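Side-chain contacts in DUF3822 family protein (Bacteroides thetaiotaomicron VPI-5482, PDB 3HRG), which is of unknown function but has an actin-like ATPase fold, which makes nucleotide binding conceivable though not established: residues T44-L48 against T49-K53; K53-F56 against H57-F61; Y128-L131 against N132-P136; E208-Q211 against E212-E215. One frame throughout, in Å; residues are numbered along the deposited sequence. Where two conformers were deposited one is given.

Interaction 1 (T44-L48 against T49-K53); sequences TSLSL and TANLK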
loop_
_atom_site.group_PDB
_atom_site.type_symbol
_atom_site.label_atom_id
_atom_site.label_comp_id
_atom_site.label_asym_id
_atom_site.label_seq_id
_atom_site.Cartn_x
_atom_site.Cartn_y
_atom_site.Cartn_z
ATOM N N THR A 44 -18.542 -1.423 7.421
ATOM C CA THR A 44 -18.615 -2.087 6.113
ATOM C C THR A 44 -19.979 -1.949 5.436
ATOM O O THR A 44 -20.081 -2.269 4.272
ATOM C CB THR A 44 -18.276 -3.592 6.214
ATOM O OG1 THR A 44 -19.208 -4.209 7.106
ATOM C CG2 THR A 44 -16.860 -3.788 6.734
ATOM N N SER A 45 -21.005 -1.475 6.153
ATOM C CA SER A 45 -22.338 -1.244 5.572
ATOM C C SER A 45 -22.473 0.137 4.904
ATOM O O SER A 45 -23.494 0.416 4.271
ATOM C CB SER A 45 -23.434 -1.431 6.628
ATOM O OG SER A 45 -23.543 -2.800 6.994
ATOM N N LEU A 46 -21.445 0.975 5.033
ATOM C CA LEU A 46 -21.407 2.301 4.445
ATOM C C LEU A 46 -20.281 2.374 3.432
ATOM O O LEU A 46 -19.301 1.607 3.501
ATOM C CB LEU A 46 -21.159 3.352 5.532
ATOM C CG LEU A 46 -22.221 3.515 6.634
ATOM C CD1 LEU A 46 -21.736 4.562 7.628
ATOM C CD2 LEU A 46 -23.589 3.874 6.076
ATOM N N SER A 47 -20.382 3.347 2.537
ATOM C CA SER A 47 -19.363 3.591 1.516
ATOM C C SER A 47 -18.106 4.172 2.134
ATOM O O SER A 47 -18.120 4.623 3.291
ATOM C CB SER A 47 -19.852 4.621 0.492
ATOM O OG SER A 47 -19.954 5.929 1.068
ATOM N N LEU A 48 -17.051 4.180 1.323
ATOM C CA LEU A 48 -15.755 4.745 1.678
ATOM C C LEU A 48 -15.900 6.197 2.068
ATOM O O LEU A 48 -15.433 6.608 3.120
ATOM C CB LEU A 48 -14.802 4.671 0.477
ATOM C CG LEU A 48 -13.409 5.313 0.606
ATOM C CD1 LEU A 48 -12.667 4.731 1.780
ATOM C CD2 LEU A 48 -12.589 5.139 -0.691
ATOM N N THR A 49 -16.589 6.946 1.210
ATOM C CA THR A 49 -16.803 8.392 1.366
ATOM C C THR A 49 -17.652 8.717 2.598
ATOM O O THR A 49 -17.340 9.679 3.327
ATOM C CB THR A 49 -17.445 8.973 0.101
ATOM O OG1 THR A 49 -16.670 8.561 -1.029
ATOM C CG2 THR A 49 -17.501 10.495 0.159
ATOM N N ALA A 50 -18.706 7.913 2.839
ATOM C CA ALA A 50 -19.569 8.117 4.011
ATOM C C ALA A 50 -18.782 7.864 5.293
ATOM O O ALA A 50 -18.944 8.597 6.271
ATOM C CB ALA A 50 -20.875 7.249 3.946
ATOM N N ASN A 51 -17.927 6.842 5.291
ATOM C CA ASN A 51 -17.060 6.580 6.449
ATOM C C ASN A 51 -16.093 7.731 6.664
ATOM O O ASN A 51 -15.860 8.125 7.811
ATOM C CB ASN A 51 -16.314 5.260 6.313
ATOM C CG ASN A 51 -17.148 4.058 6.753
ATOM O OD1 ASN A 51 -17.352 3.859 7.940
ATOM N ND2 ASN A 51 -17.547 3.209 5.811
ATOM N N LEU A 52 -15.533 8.246 5.566
ATOM C CA LEU A 52 -14.595 9.362 5.625
ATOM C C LEU A 52 -15.266 10.624 6.196
ATOM O O LEU A 52 -14.702 11.284 7.070
ATOM C CB LEU A 52 -13.997 9.608 4.226
ATOM C CG LEU A 52 -12.824 10.563 4.021
ATOM C CD1 LEU A 52 -11.648 10.088 4.799
ATOM C CD2 LEU A 52 -12.479 10.632 2.537
ATOM N N LYS A 53 -16.462 10.953 5.703
ATOM C CA LYS A 53 -17.159 12.121 6.201
ATOM C C LYS A 53 -17.443 11.971 7.698
ATOM O O LYS A 53 -17.340 12.944 8.433
ATOM C CB LYS A 53 -18.429 12.401 5.410
ATOM C CG LYS A 53 -18.148 12.900 3.984
ATOM C CD LYS A 53 -19.426 13.085 3.184
ATOM C CE LYS A 53 -19.133 13.639 1.795
ATOM N NZ LYS A 53 -20.374 13.913 1.009
#
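The side chain of S47 swings OG between its own backbone N and carbonyl carbon (chi1 69°), pointing it at the first turn of the helix to meet A50 N, while N51 folds its CG back beside its backbone N (chi1 -83°) so that the amide reaches S47 O. S47 is thereby the N-cap of helix 48-58, with its OG accepting from A50 N at 2.9 Å. The cap illustrates how a serine can supply an acceptor to an amide that has no helical carbonyl before it. Its carbonyl is equally busy. N51 N donates to S47 O at 3.0 Å as the first regular helical bond, and N51 ND2 reaches the same oxygen at 2.9 Å. The two donors come from opposite faces of the carbonyl plane, with ND2 standing well above it, 52° out of plane and not on a lone pair. The other end of the amide, OD1, accepts from the backbone N of D43, which fixes the turn of the group. With a leucine in place of N51, S47 O would probably lose one of its two donors and the amide of D43 its acceptor, leaving the loop ahead of the cap less firmly tied to the helix. Beside this polar knot L46 CB rests on A50 CB at 4.2 Å, a light apolar touch. The cap stands where the loop after strand 33-40 enters helix 48-58; T49 OG1 bonds T127 OG1, L52 packs on F130 and L131 of helix 125-134, and N51 lies against F22 of strand 22-28.

Interaction 2 (K53-F56 against H57-F61); sequences KNVF and HESDF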
loop_
_atom_site.group_PDB
_atom_site.type_symbol
_atom_site.label_atom_id
_atom_site.label_comp_id
_atom_site.label_asym_id
_atom_site.label_seq_id
_atom_site.Cartn_x
_atom_site.Cartn_y
_atom_site.Cartn_z
ATOM N N LYS A 53 -16.462 10.953 5.703
ATOM C CA LYS A 53 -17.159 12.121 6.201
ATOM C C LYS A 53 -17.443 11.971 7.698
ATOM O O LYS A 53 -17.340 12.944 8.433
ATOM C CB LYS A 53 -18.429 12.401 5.410
ATOM C CG LYS A 53 -18.148 12.900 3.984
ATOM C CD LYS A 53 -19.426 13.085 3.184
ATOM C CE LYS A 53 -19.133 13.639 1.795
ATOM N NZ LYS A 53 -20.374 13.913 1.009
ATOM N N ASN A 54 -17.812 10.767 8.131
ATOM C CA ASN A 54 -18.044 10.514 9.558
ATOM C C ASN A 54 -16.781 10.740 10.407
ATOM O O ASN A 54 -16.851 11.415 11.413
ATOM C CB ASN A 54 -18.541 9.077 9.815
ATOM C CG ASN A 54 -19.996 8.885 9.502
ATOM O OD1 ASN A 54 -20.750 9.855 9.440
ATOM N ND2 ASN A 54 -20.426 7.619 9.345
ATOM N N VAL A 55 -15.644 10.205 9.983
ATOM C CA VAL A 55 -14.412 10.346 10.793
ATOM C C VAL A 55 -13.922 11.811 10.812
ATOM O O VAL A 55 -13.421 12.266 11.834
ATOM C CB VAL A 55 -13.267 9.385 10.378
ATOM C CG1 VAL A 55 -12.549 9.863 9.125
ATOM C CG2 VAL A 55 -12.241 9.268 11.517
ATOM N N PHE A 56 -14.094 12.550 9.717
ATOM C CA PHE A 56 -13.709 13.964 9.707
ATOM C C PHE A 56 -14.630 14.743 10.635
ATOM O O PHE A 56 -14.172 15.635 11.338
ATOM C CB PHE A 56 -13.693 14.553 8.289
ATOM C CG PHE A 56 -12.384 14.399 7.609
ATOM C CD1 PHE A 56 -11.960 13.154 7.141
ATOM C CD2 PHE A 56 -11.534 15.495 7.465
ATOM C CE1 PHE A 56 -10.717 13.001 6.539
ATOM C CE2 PHE A 56 -10.317 15.350 6.849
ATOM C CZ PHE A 56 -9.896 14.101 6.403
ATOM N N HIS A 57 -15.915 14.389 10.663
ATOM C CA HIS A 57 -16.835 15.065 11.563
ATOM C C HIS A 57 -16.508 14.800 13.045
ATOM O O HIS A 57 -16.557 15.708 13.852
ATOM C CB HIS A 57 -18.279 14.655 11.276
ATOM C CG HIS A 57 -19.264 15.272 12.211
ATOM N ND1 HIS A 57 -19.427 16.636 12.297
ATOM C CD2 HIS A 57 -20.133 14.725 13.095
ATOM C CE1 HIS A 57 -20.354 16.905 13.193
ATOM N NE2 HIS A 57 -20.804 15.764 13.689
ATOM N N GLU A 58 -16.177 13.564 13.375
ATOM C CA GLU A 58 -15.898 13.137 14.741
ATOM C C GLU A 58 -14.507 13.445 15.276
ATOM O O GLU A 58 -14.336 13.457 16.488
ATOM C CB GLU A 58 -16.025 11.606 14.830
ATOM C CG GLU A 58 -17.417 11.011 14.588
ATOM C CD GLU A 58 -17.369 9.489 14.263
ATOM O OE1 GLU A 58 -16.252 8.884 14.187
ATOM O OE2 GLU A 58 -18.451 8.898 14.019
ATOM N N SER A 59 -13.531 13.679 14.401
ATOM C CA SER A 59 -12.151 13.860 14.818
ATOM C C SER A 59 -11.605 15.264 14.750
ATOM O O SER A 59 -11.303 15.742 13.647
ATOM C CB SER A 59 -11.222 13.012 13.951
ATOM O OG SER A 59 -11.596 11.657 13.982
ATOM N N ASP A 60 -11.367 15.823 15.933
ATOM C CA ASP A 60 -10.786 17.152 16.127
ATOM C C ASP A 60 -9.393 17.307 15.502
ATOM O O ASP A 60 -9.100 18.348 14.936
ATOM C CB ASP A 60 -10.697 17.483 17.629
ATOM C CG ASP A 60 -12.058 17.703 18.270
ATOM O OD1 ASP A 60 -12.914 18.390 17.665
ATOM O OD2 ASP A 60 -12.243 17.253 19.424
ATOM N N PHE A 61 -8.546 16.286 15.526
ATOM C CA PHE A 61 -7.192 16.449 14.941
ATOM C C PHE A 61 -7.162 16.649 13.405
ATOM O O PHE A 61 -6.223 17.235 12.870
ATOM C CB PHE A 61 -6.268 15.297 15.333
ATOM C CG PHE A 61 -6.519 14.033 14.598
ATOM C CD1 PHE A 61 -7.452 13.121 15.052
ATOM C CD2 PHE A 61 -5.774 13.707 13.477
ATOM C CE1 PHE A 61 -7.662 11.940 14.392
ATOM C CE2 PHE A 61 -5.998 12.542 12.818
ATOM C CZ PHE A 61 -6.938 11.657 13.266
HETATM O O HOH W 1 -12.758 17.579 12.451
#
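V55 O is met twice by S59, once by the side chain and once by the backbone. S59 OG donates to V55 O at 2.9 Å, tilted 24° from the carbonyl plane. S59 N approaches the same V55 O, but that bond is bent at the hydrogen (129°) and weak. Both donors can face one oxygen because S59 holds OG beside its own backbone N, anti to the carbonyl carbon (chi1 -56°). In the residues just before, the helix is regular: H57 N donates to K53 O at 3.0 Å, and E58 N does the same for N54 O. The aliphatic part of E58 lies alongside that second carbonyl, its CG 3.3 Å from N54 O, and its extended chain carries the carboxylate back along the last turn. A water also bridges the helix end to the departing chain, donating to F56 O at 2.6 Å and to S59 O at 2.6 Å. Further out, the F56 ring meets F130 edge-to-face and also touches L131, joining the helix to helix 125-134, while F61 sets its ring edge-to-face against F24 and joins the departing chain to L37 and F38 of strand 33-40. The chemistry is that of a helix running out of backbone amides: the serine hydroxyl reinforces a weakened amide bond to V55 O, a water serves F56 O where the next helical amide does not, and the negative charge of E58 is likely to be mildly disfavoured by the helix dipole at this end.

Interaction 3 (Y128-L131 against N132-P136); sequences YTFL and NEQYP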
loop_
_atom_site.group_PDB
_atom_site.type_symbol
_atom_site.label_atom_id
_atom_site.label_comp_id
_atom_site.label_asym_id
_atom_site.label_seq_id
_atom_site.Cartn_x
_atom_site.Cartn_y
_atom_site.Cartn_z
ATOM N N TYR A 128 -12.103 11.496 -3.512
ATOM C CA TYR A 128 -11.151 12.514 -3.974
ATOM C C TYR A 128 -11.690 13.947 -3.807
ATOM O O TYR A 128 -10.996 14.820 -3.307
ATOM C CB TYR A 128 -10.736 12.279 -5.450
ATOM C CG TYR A 128 -9.941 13.457 -5.957
ATOM C CD1 TYR A 128 -8.605 13.598 -5.606
ATOM C CD2 TYR A 128 -10.537 14.465 -6.694
ATOM C CE1 TYR A 128 -7.859 14.708 -6.018
ATOM C CE2 TYR A 128 -9.806 15.581 -7.091
ATOM C CZ TYR A 128 -8.459 15.676 -6.747
ATOM O OH TYR A 128 -7.707 16.762 -7.134
ATOM N N THR A 129 -12.922 14.187 -4.231
ATOM C CA THR A 129 -13.558 15.508 -4.120
ATOM C C THR A 129 -13.597 15.959 -2.677
ATOM O O THR A 129 -13.259 17.086 -2.363
ATOM C CB THR A 129 -14.983 15.450 -4.685
ATOM O OG1 THR A 129 -14.908 14.990 -6.051
ATOM C CG2 THR A 129 -15.695 16.818 -4.621
ATOM N N PHE A 130 -13.975 15.050 -1.790
ATOM C CA PHE A 130 -14.041 15.393 -0.389
ATOM C C PHE A 130 -12.654 15.729 0.155
ATOM O O PHE A 130 -12.497 16.741 0.814
ATOM C CB PHE A 130 -14.675 14.281 0.436
ATOM C CG PHE A 130 -14.703 14.581 1.899
ATOM C CD1 PHE A 130 -15.638 15.452 2.414
ATOM C CD2 PHE A 130 -13.757 14.033 2.745
ATOM C CE1 PHE A 130 -15.657 15.760 3.759
ATOM C CE2 PHE A 130 -13.765 14.328 4.101
ATOM C CZ PHE A 130 -14.711 15.189 4.611
ATOM N N LEU A 131 -11.661 14.888 -0.128
ATOM C CA LEU A 131 -10.300 15.138 0.364
ATOM C C LEU A 131 -9.635 16.387 -0.233
ATOM O O LEU A 131 -8.918 17.094 0.478
ATOM C CB LEU A 131 -9.427 13.908 0.195
ATOM C CG LEU A 131 -9.820 12.745 1.112
ATOM C CD1 LEU A 131 -9.166 11.404 0.647
ATOM C CD2 LEU A 131 -9.494 13.052 2.590
ATOM N N ASN A 132 -9.903 16.672 -1.498
ATOM C CA ASN A 132 -9.362 17.862 -2.151
ATOM C C ASN A 132 -9.957 19.138 -1.530
ATOM O O ASN A 132 -9.293 20.168 -1.471
ATOM C CB ASN A 132 -9.615 17.785 -3.653
ATOM C CG ASN A 132 -9.043 18.957 -4.395
ATOM O OD1 ASN A 132 -7.813 19.090 -4.531
ATOM N ND2 ASN A 132 -9.918 19.780 -4.938
ATOM N N GLU A 133 -11.198 19.062 -1.045
ATOM C CA GLU A 133 -11.831 20.199 -0.367
ATOM C C GLU A 133 -11.152 20.438 0.974
ATOM O O GLU A 133 -10.910 21.583 1.326
ATOM C CB GLU A 133 -13.348 19.980 -0.161
ATOM C CG GLU A 133 -14.161 20.066 -1.458
ATOM C CD GLU A 133 -15.584 19.459 -1.402
ATOM O OE1 GLU A 133 -15.896 18.657 -0.472
ATOM O OE2 GLU A 133 -16.384 19.763 -2.333
ATOM N N GLN A 134 -10.846 19.369 1.717
ATOM C CA GLN A 134 -10.205 19.510 3.035
ATOM C C GLN A 134 -8.730 19.889 2.884
ATOM O O GLN A 134 -8.243 20.724 3.618
ATOM C CB GLN A 134 -10.296 18.234 3.889
ATOM C CG GLN A 134 -11.645 17.534 3.921
ATOM C CD GLN A 134 -12.819 18.472 4.114
ATOM O OE1 GLN A 134 -12.850 19.277 5.046
ATOM N NE2 GLN A 134 -13.816 18.342 3.247
ATOM N N TYR A 135 -8.046 19.270 1.921
ATOM C CA TYR A 135 -6.632 19.498 1.662
ATOM C C TYR A 135 -6.304 19.756 0.210
ATOM O O TYR A 135 -5.884 18.820 -0.524
ATOM C CB TYR A 135 -5.852 18.267 2.086
ATOM C CG TYR A 135 -6.227 17.707 3.422
ATOM C CD1 TYR A 135 -6.020 18.418 4.586
ATOM C CD2 TYR A 135 -6.739 16.419 3.520
ATOM C CE1 TYR A 135 -6.337 17.869 5.829
ATOM C CE2 TYR A 135 -7.068 15.864 4.756
ATOM C CZ TYR A 135 -6.833 16.577 5.898
ATOM O OH TYR A 135 -7.140 16.001 7.107
ATOM N N PRO A 136 -6.390 21.024 -0.212
ATOM C CA PRO A 136 -6.110 21.336 -1.612
ATOM C C PRO A 136 -4.724 20.951 -2.127
ATOM O O PRO A 136 -4.613 20.741 -3.346
ATOM C CB PRO A 136 -6.311 22.861 -1.691
ATOM C CG PRO A 136 -7.171 23.210 -0.546
ATOM C CD PRO A 136 -6.856 22.218 0.534
HETATM O O HOH W 2 -12.914 18.922 -4.436
#
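From Y128 to Y135 the backbone runs through four successive i-to-i+4 bonds, beginning with N132 N on Y128 O at 2.8 Å and ending with Y135 N on L131 O at 2.8 Å, where Y135 leaves helical geometry. Y128 and N132 lie side by side and point the same way. N132 CB sits over one face of the Y128 ring, 4.2 Å from its centroid in a CH-pi contact, and the amide plane stays within 16° of the ring plane. The amide's ND2 donates to a water that in turn donates to T129 O at 2.8 Å. Two residues further on, Q134 bends at its second torsion (chi2 -45°) and folds back over F130; it was deposited in two conformers, and the following holds for the one described. CG lies over one face of the F130 ring, 4.1 Å from the centroid, and NE2 also passes above that face, near the rim. The same NE2 donates to F130 O at 3.2 Å, an oxygen that already takes Q134 N. On the buried side L131 and Y135 reach L17, I15 and L13 of strand 12-17, and Y135 OH bonds L62 O. Thus an asparagine or glutamine near a helix end can lay a methylene on an aromatic face while its amide N-H serves a water, as in N132, or a carbonyl, as in Q134.

Interaction 4 (E208-Q211 against E212-E215); sequences EFNQ and ERDE
N210 OD1 is gripped by two backbone amides, E212 N and R213 N, each at 2.9 Å, reaching it from opposite faces of its carbonyl plane. This is an Asx motif: the bond to E212 N makes the Asx turn, and D214 N closes the larger loop on N210 O at 3.1 Å. The motif turns the chain between helix 193-206 and strand 215-220, in the half of the actin-like fold that holds strand 162-167. N210 sets CG anti to its backbone N (chi1 -174°), which carries OD1 forward over the amides that follow. D214 returns the favour. Its OD2 accepts from N210 N at 2.7 Å in a nearly straight bond (174°), taken on the anti side and out of the carboxylate plane. OD1 accepts from K161 N, so the one carboxylate ties the turn to the chain entering strand 162-167. In the one of two deposited R213 conformers described, the guanidinium grips D214 side-on, NE to OD1 at 2.6 Å and NH2 to the syn lone pair of OD2, while N210 CB lies over one guanidinium face. Were D214 an alanine, the amides of N210 and K161 would probably lose their acceptor and the R213 charge its mate, leaving the turn less firmly tied to the chain at K161. F209 brings CD2 to 3.8 Å from D214 CB, its ring also meeting W204 edge-to-face. Across the turn's outlet one water donates to Q211 O at 2.6 Å and to D214 O at 2.6 Å.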
loop_
_atom_site.group_PDB
_atom_site.type_symbol
_atom_site.label_atom_id
_atom_site.label_comp_id
_atom_site.label_asym_id
_atom_site.label_seq_id
_atom_site.Cartn_x
_atom_site.Cartn_y
_atom_site.Cartn_z
ATOM N N GLU A 208 9.511 -17.928 -12.260
ATOM C CA GLU A 208 10.477 -19.014 -12.176
ATOM C C GLU A 208 11.365 -18.865 -10.939
ATOM O O GLU A 208 12.580 -19.038 -11.030
ATOM C CB GLU A 208 11.293 -19.129 -13.478
ATOM C CG GLU A 208 10.392 -19.195 -14.740
ATOM C CD GLU A 208 11.150 -19.342 -16.044
ATOM O OE1 GLU A 208 12.206 -20.003 -16.108
ATOM O OE2 GLU A 208 10.654 -18.796 -17.039
ATOM N N PHE A 209 10.750 -18.519 -9.808
ATOM C CA PHE A 209 11.479 -18.431 -8.556
ATOM C C PHE A 209 11.972 -19.831 -8.163
ATOM O O PHE A 209 11.330 -20.846 -8.475
ATOM C CB PHE A 209 10.631 -17.812 -7.447
ATOM C CG PHE A 209 10.732 -16.308 -7.327
ATOM C CD1 PHE A 209 10.836 -15.486 -8.433
ATOM C CD2 PHE A 209 10.568 -15.721 -6.074
ATOM C CE1 PHE A 209 10.896 -14.080 -8.279
ATOM C CE2 PHE A 209 10.624 -14.344 -5.899
ATOM C CZ PHE A 209 10.751 -13.510 -7.005
ATOM N N ASN A 210 13.131 -19.868 -7.523
ATOM C CA ASN A 210 13.777 -21.105 -7.092
ATOM C C ASN A 210 13.209 -21.494 -5.729
ATOM O O ASN A 210 13.324 -20.739 -4.753
ATOM C CB ASN A 210 15.283 -20.879 -7.043
ATOM C CG ASN A 210 16.039 -22.124 -6.750
ATOM O OD1 ASN A 210 15.946 -22.674 -5.663
ATOM N ND2 ASN A 210 16.834 -22.571 -7.713
ATOM N N GLN A 211 12.593 -22.665 -5.661
ATOM C CA GLN A 211 11.964 -23.134 -4.416
ATOM C C GLN A 211 12.914 -23.257 -3.205
ATOM O O GLN A 211 12.456 -23.097 -2.088
ATOM C CB GLN A 211 11.221 -24.448 -4.630
ATOM C CG GLN A 211 10.028 -24.337 -5.567
ATOM C CD GLN A 211 9.333 -25.667 -5.711
ATOM O OE1 GLN A 211 9.422 -26.326 -6.757
ATOM N NE2 GLN A 211 8.718 -26.120 -4.635
ATOM N N GLU A 212 14.202 -23.492 -3.447
ATOM C CA GLU A 212 15.242 -23.579 -2.399
ATOM C C GLU A 212 15.934 -22.269 -2.002
ATOM O O GLU A 212 16.141 -22.031 -0.823
ATOM C CB GLU A 212 16.355 -24.587 -2.848
ATOM C CG GLU A 212 17.749 -24.523 -2.083
ATOM C CD GLU A 212 17.681 -24.848 -0.572
ATOM O OE1 GLU A 212 16.993 -25.806 -0.145
ATOM O OE2 GLU A 212 18.346 -24.143 0.207
ATOM N N ARG A 213 16.330 -21.476 -3.000
ATOM C CA ARG A 213 17.089 -20.225 -2.822
ATOM C C ARG A 213 16.250 -18.980 -2.535
ATOM O O ARG A 213 16.557 -18.206 -1.624
ATOM C CB ARG A 213 17.886 -19.937 -4.111
ATOM C CG ARG A 213 18.740 -18.626 -4.176
ATOM C CD ARG A 213 19.160 -18.361 -5.640
ATOM N NE ARG A 213 18.015 -17.883 -6.458
ATOM C CZ ARG A 213 17.891 -18.009 -7.788
ATOM N NH1 ARG A 213 18.806 -18.656 -8.508
ATOM N NH2 ARG A 213 16.809 -17.534 -8.415
ATOM N N ASP A 214 15.186 -18.786 -3.316
ATOM C CA ASP A 214 14.380 -17.542 -3.216
ATOM C C ASP A 214 13.487 -17.457 -1.982
ATOM O O ASP A 214 13.149 -18.461 -1.395
ATOM C CB ASP A 214 13.714 -17.274 -4.565
ATOM C CG ASP A 214 14.734 -17.185 -5.689
ATOM O OD1 ASP A 214 15.856 -16.720 -5.462
ATOM O OD2 ASP A 214 14.430 -17.560 -6.825
ATOM N N GLU A 215 13.077 -16.238 -1.635
ATOM C CA GLU A 215 12.365 -16.030 -0.380
ATOM C C GLU A 215 11.021 -15.373 -0.487
ATOM O O GLU A 215 10.819 -14.495 -1.314
ATOM C CB GLU A 215 13.242 -15.176 0.576
ATOM C CG GLU A 215 14.590 -15.821 0.920
ATOM C CD GLU A 215 15.482 -14.999 1.865
ATOM O OE1 GLU A 215 15.122 -13.872 2.300
ATOM O OE2 GLU A 215 16.573 -15.505 2.169
HETATM O O HOH W 3 12.467 -20.913 -0.657
#

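How the interactions relate
Interactions 1 and 2 are the two ends of helix 48-58 and share K53: a serine accepts from a helix-start amide at the beginning, and a serine and a water donate to carbonyls of the last turn at the finish. Interaction 3 finishes the neighbouring helix 125-134, and the two helices meet through L52, F56, F130 and L131, a largely buried apolar seam, whereas S47, H57 and E58 at the helix ends are exposed. Interaction 4 lies far off, across the chain's centre, its nearest atoms about 31 Å from interaction 1. Just past the end of helix 193-206, it relies on an asparagine and a charged aspartate to build a turn packed against F209 and W204.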